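Local coordinates for glutathione reductase (Bartonella henselae, PDB 3O0H), which probably reduces glutathione disulfide to glutathione with NADPH, passing electrons through bound FAD and a redox-active disulfide, at residues 362-376 / 423-437. Numbering follows the deposited sequence.
Sequences TTAVFSQPEIGTVGL and VGAHVLGENAGEIAQ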
# COMPACT_ATOMS: atom_id res chain seq x y z
N THR B 362 -12.85 1.78 8.30
CA THR B 362 -11.87 2.55 7.57
C THR B 362 -12.50 3.17 6.35
O THR B 362 -13.30 2.54 5.65
CB THR B 362 -10.69 1.65 7.11
OG1 THR B 362 -10.17 0.98 8.25
CG2 THR B 362 -9.59 2.49 6.44
N THR B 363 -12.14 4.42 6.10
CA THR B 363 -12.57 5.14 4.94
C THR B 363 -11.40 5.75 4.20
O THR B 363 -10.35 5.98 4.78
CB THR B 363 -13.68 6.19 5.24
OG1 THR B 363 -13.26 7.13 6.22
CG2 THR B 363 -14.93 5.49 5.75
N ALA B 364 -11.60 5.92 2.89
CA ALA B 364 -10.61 6.54 2.02
C ALA B 364 -11.25 7.73 1.32
O ALA B 364 -12.45 7.76 1.13
CB ALA B 364 -10.08 5.52 0.98
N VAL B 365 -10.44 8.74 0.97
CA VAL B 365 -10.85 9.77 0.02
C VAL B 365 -9.82 9.79 -1.09
O VAL B 365 -8.64 9.93 -0.78
CB VAL B 365 -10.90 11.16 0.68
CG1 VAL B 365 -11.43 12.20 -0.30
CG2 VAL B 365 -11.74 11.11 1.99
N PHE B 366 -10.24 9.60 -2.34
CA PHE B 366 -9.32 9.62 -3.47
C PHE B 366 -9.14 11.02 -4.01
O PHE B 366 -9.27 11.32 -5.21
CB PHE B 366 -9.72 8.59 -4.51
CG PHE B 366 -9.52 7.20 -3.99
CD1 PHE B 366 -10.58 6.50 -3.43
CD2 PHE B 366 -8.24 6.65 -3.95
CE1 PHE B 366 -10.37 5.21 -2.90
CE2 PHE B 366 -8.02 5.37 -3.41
CZ PHE B 366 -9.09 4.66 -2.90
N SER B 367 -8.83 11.87 -3.06
CA SER B 367 -8.29 13.18 -3.32
C SER B 367 -6.82 13.02 -3.76
O SER B 367 -6.26 11.89 -3.80
CB SER B 367 -8.40 14.03 -2.03
OG SER B 367 -7.94 13.31 -0.91
N GLN B 368 -6.20 14.13 -4.11
CA GLN B 368 -4.78 14.16 -4.41
C GLN B 368 -4.17 15.35 -3.67
O GLN B 368 -4.41 16.47 -4.04
CB GLN B 368 -4.53 14.27 -5.91
CG GLN B 368 -5.24 13.11 -6.70
CD GLN B 368 -5.26 13.32 -8.20
OE1 GLN B 368 -6.33 13.38 -8.85
NE2 GLN B 368 -4.10 13.44 -8.75
N PRO B 369 -3.43 15.09 -2.60
CA PRO B 369 -3.10 13.78 -2.02
C PRO B 369 -4.29 13.00 -1.45
O PRO B 369 -5.28 13.59 -1.05
CB PRO B 369 -2.10 14.12 -0.89
CG PRO B 369 -2.23 15.61 -0.68
CD PRO B 369 -2.77 16.22 -1.90
N GLU B 370 -4.14 11.67 -1.52
CA GLU B 370 -5.08 10.69 -1.04
C GLU B 370 -5.10 10.67 0.48
O GLU B 370 -4.10 10.99 1.16
CB GLU B 370 -4.68 9.29 -1.53
CG GLU B 370 -4.63 9.10 -3.02
CD GLU B 370 -3.82 7.86 -3.38
OE1 GLU B 370 -4.40 6.75 -3.28
OE2 GLU B 370 -2.61 8.02 -3.74
N ILE B 371 -6.25 10.28 1.01
CA ILE B 371 -6.49 10.18 2.44
C ILE B 371 -7.00 8.77 2.79
O ILE B 371 -7.81 8.18 2.04
CB ILE B 371 -7.55 11.22 2.87
CG1 ILE B 371 -6.93 12.60 2.95
CG2 ILE B 371 -8.16 10.88 4.25
CD1 ILE B 371 -8.02 13.75 3.06
N GLY B 372 -6.52 8.27 3.92
CA GLY B 372 -7.06 7.10 4.59
C GLY B 372 -7.21 7.38 6.07
O GLY B 372 -6.35 8.04 6.72
N THR B 373 -8.30 6.87 6.66
CA THR B 373 -8.58 7.16 8.07
C THR B 373 -9.42 6.04 8.70
O THR B 373 -10.29 5.46 8.06
CB THR B 373 -9.28 8.52 8.22
OG1 THR B 373 -9.42 8.88 9.61
CG2 THR B 373 -10.65 8.52 7.50
N VAL B 374 -9.10 5.72 9.93
CA VAL B 374 -9.85 4.73 10.72
C VAL B 374 -9.84 5.14 12.16
O VAL B 374 -8.84 5.63 12.67
CB VAL B 374 -9.26 3.27 10.52
CG1 VAL B 374 -7.79 3.20 10.81
CG2 VAL B 374 -10.01 2.22 11.32
N GLY B 375 -10.96 4.96 12.83
CA GLY B 375 -11.06 5.30 14.25
C GLY B 375 -11.08 6.79 14.52
O GLY B 375 -11.46 7.58 13.66
N LEU B 376 -10.67 7.17 15.72
CA LEU B 376 -10.90 8.51 16.22
C LEU B 376 -9.87 9.52 15.75
O LEU B 376 -8.66 9.30 15.86
CB LEU B 376 -10.89 8.51 17.73
CG LEU B 376 -11.99 7.67 18.41
CD1 LEU B 376 -11.74 7.68 19.87
CD2 LEU B 376 -13.44 8.17 18.05
N VAL B 423 -6.25 3.83 18.97
CA VAL B 423 -7.66 4.12 18.78
C VAL B 423 -7.99 4.93 17.54
O VAL B 423 -9.18 5.10 17.22
CB VAL B 423 -8.24 4.87 19.99
CG1 VAL B 423 -8.09 3.97 21.27
CG2 VAL B 423 -7.59 6.24 20.18
N GLY B 424 -6.98 5.44 16.86
CA GLY B 424 -7.19 6.14 15.59
C GLY B 424 -5.91 6.11 14.75
O GLY B 424 -4.81 6.09 15.29
N ALA B 425 -6.07 6.13 13.42
CA ALA B 425 -4.93 6.16 12.51
C ALA B 425 -5.37 6.91 11.25
O ALA B 425 -6.45 6.63 10.68
CB ALA B 425 -4.45 4.71 12.15
N HIS B 426 -4.50 7.83 10.82
CA HIS B 426 -4.79 8.83 9.79
C HIS B 426 -3.59 8.99 8.87
O HIS B 426 -2.48 9.14 9.34
CB HIS B 426 -5.16 10.16 10.45
CG HIS B 426 -6.14 9.98 11.55
ND1 HIS B 426 -7.46 9.65 11.32
CD2 HIS B 426 -5.97 9.98 12.90
CE1 HIS B 426 -8.07 9.49 12.48
NE2 HIS B 426 -7.19 9.71 13.45
N VAL B 427 -3.83 8.94 7.56
CA VAL B 427 -2.76 8.86 6.58
C VAL B 427 -3.14 9.78 5.43
O VAL B 427 -4.30 9.80 4.99
CB VAL B 427 -2.56 7.43 6.06
CG1 VAL B 427 -1.39 7.31 5.04
CG2 VAL B 427 -2.35 6.41 7.18
N LEU B 428 -2.17 10.53 4.96
CA LEU B 428 -2.34 11.35 3.78
C LEU B 428 -1.10 11.24 2.94
O LEU B 428 -0.01 11.44 3.45
CB LEU B 428 -2.64 12.79 4.17
CG LEU B 428 -2.62 13.77 2.99
CD1 LEU B 428 -3.65 14.83 3.25
CD2 LEU B 428 -1.23 14.36 2.75
N GLY B 429 -1.27 10.99 1.63
CA GLY B 429 -0.21 10.80 0.70
C GLY B 429 -0.46 9.55 -0.13
O GLY B 429 -1.57 8.96 -0.14
N GLU B 430 0.57 9.12 -0.81
CA GLU B 430 0.45 8.08 -1.84
C GLU B 430 -0.11 6.75 -1.25
O GLU B 430 0.40 6.23 -0.25
CB GLU B 430 1.84 7.92 -2.51
CG GLU B 430 2.02 6.68 -3.33
CD GLU B 430 3.30 6.73 -4.13
OE1 GLU B 430 3.75 7.87 -4.45
OE2 GLU B 430 3.85 5.63 -4.42
N ASN B 431 -1.19 6.24 -1.87
CA ASN B 431 -1.84 4.99 -1.46
C ASN B 431 -2.36 5.00 -0.03
O ASN B 431 -2.55 3.95 0.56
CB ASN B 431 -0.88 3.80 -1.69
CG ASN B 431 -0.53 3.64 -3.15
OD1 ASN B 431 0.62 3.47 -3.48
ND2 ASN B 431 -1.52 3.73 -4.02
N ALA B 432 -2.70 6.19 0.48
CA ALA B 432 -3.17 6.35 1.84
C ALA B 432 -4.38 5.42 2.14
O ALA B 432 -4.48 4.89 3.22
CB ALA B 432 -3.54 7.82 2.12
N GLY B 433 -5.27 5.23 1.17
CA GLY B 433 -6.38 4.30 1.34
C GLY B 433 -5.97 2.85 1.56
O GLY B 433 -6.56 2.16 2.43
N GLU B 434 -5.05 2.36 0.73
CA GLU B 434 -4.48 1.01 0.91
C GLU B 434 -3.87 0.89 2.30
O GLU B 434 -4.13 -0.08 3.06
CB GLU B 434 -3.40 0.72 -0.13
CG GLU B 434 -3.80 0.76 -1.56
CD GLU B 434 -4.74 -0.38 -1.94
OE1 GLU B 434 -4.85 -1.32 -1.13
OE2 GLU B 434 -5.32 -0.30 -3.05
N ILE B 435 -3.07 1.88 2.68
CA ILE B 435 -2.38 1.82 3.96
C ILE B 435 -3.35 1.80 5.12
O ILE B 435 -3.20 1.02 6.05
CB ILE B 435 -1.40 2.99 4.12
CG1 ILE B 435 -0.26 2.83 3.11
CG2 ILE B 435 -0.92 3.10 5.57
CD1 ILE B 435 0.62 4.12 2.94
N ALA B 436 -4.35 2.66 5.07
CA ALA B 436 -5.34 2.72 6.13
C ALA B 436 -6.17 1.43 6.23
O ALA B 436 -6.44 0.93 7.36
CB ALA B 436 -6.24 3.96 5.95
N GLN B 437 -6.55 0.84 5.09
CA GLN B 437 -7.26 -0.45 5.12
C GLN B 437 -6.51 -1.45 6.00
O GLN B 437 -7.10 -2.19 6.82
CB GLN B 437 -7.37 -1.05 3.72
CG GLN B 437 -7.81 -2.54 3.67
CD GLN B 437 -9.31 -2.70 3.97
OE1 GLN B 437 -10.12 -2.86 3.07
NE2 GLN B 437 -9.67 -2.63 5.25
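Gly372 packs tightly against the helix that follows its partner strand. The methyl of Ala436 CB lies 3.5 Å from Gly372 CA, and Ala432 CB is equally near Gly372 N. Having no side chain, Gly372 lets helix segment 432-437 come close to strand 371-375, the two axes 6.1 Å apart. Strand 371-375 also pairs antiparallel with strand 423-428. Gly372 and Val427 exchange two backbone bonds, as do Val374 and Ala425.

On the other sheet face His426 sends its ring across to strand 371-375, CG anti to the carbonyl carbon (chi1 -47°). Both ring nitrogens are held at the edge. ND1 is hydrogen-bonded to Thr373 OG1 at 2.7 Å. NE2 donates to Leu376 O at 2.9 Å, from well above the carbonyl plane. These two bonds fix the ring rotation.

Beyond the cis Pro369, Glu370 holds the strand-to-helix turn twice. Its carbonyl O accepts Gly429 N, and its OE2 takes Asn431 N at 2.9 Å from above the carboxylate plane.

One end is looser. The side chains of Leu376 and Val423, two partly exposed residues, come no nearer than 4.4 Å (CD1 to CG2). The backbone still holds there, Leu376 N to Val423 O at 3.0 Å. Gln437, by contrast, is buried in the dimer interface. Its OE1 accepts a hydrogen bond from Val458 N of the second subunit, and its NE2 is hydrogen-bonded to Met456 O there. The two strands are neighbours in the antiparallel sheet of the dimerisation domain of the pyridine nucleotide-disulphide oxidoreductases, with the helix packed on one face.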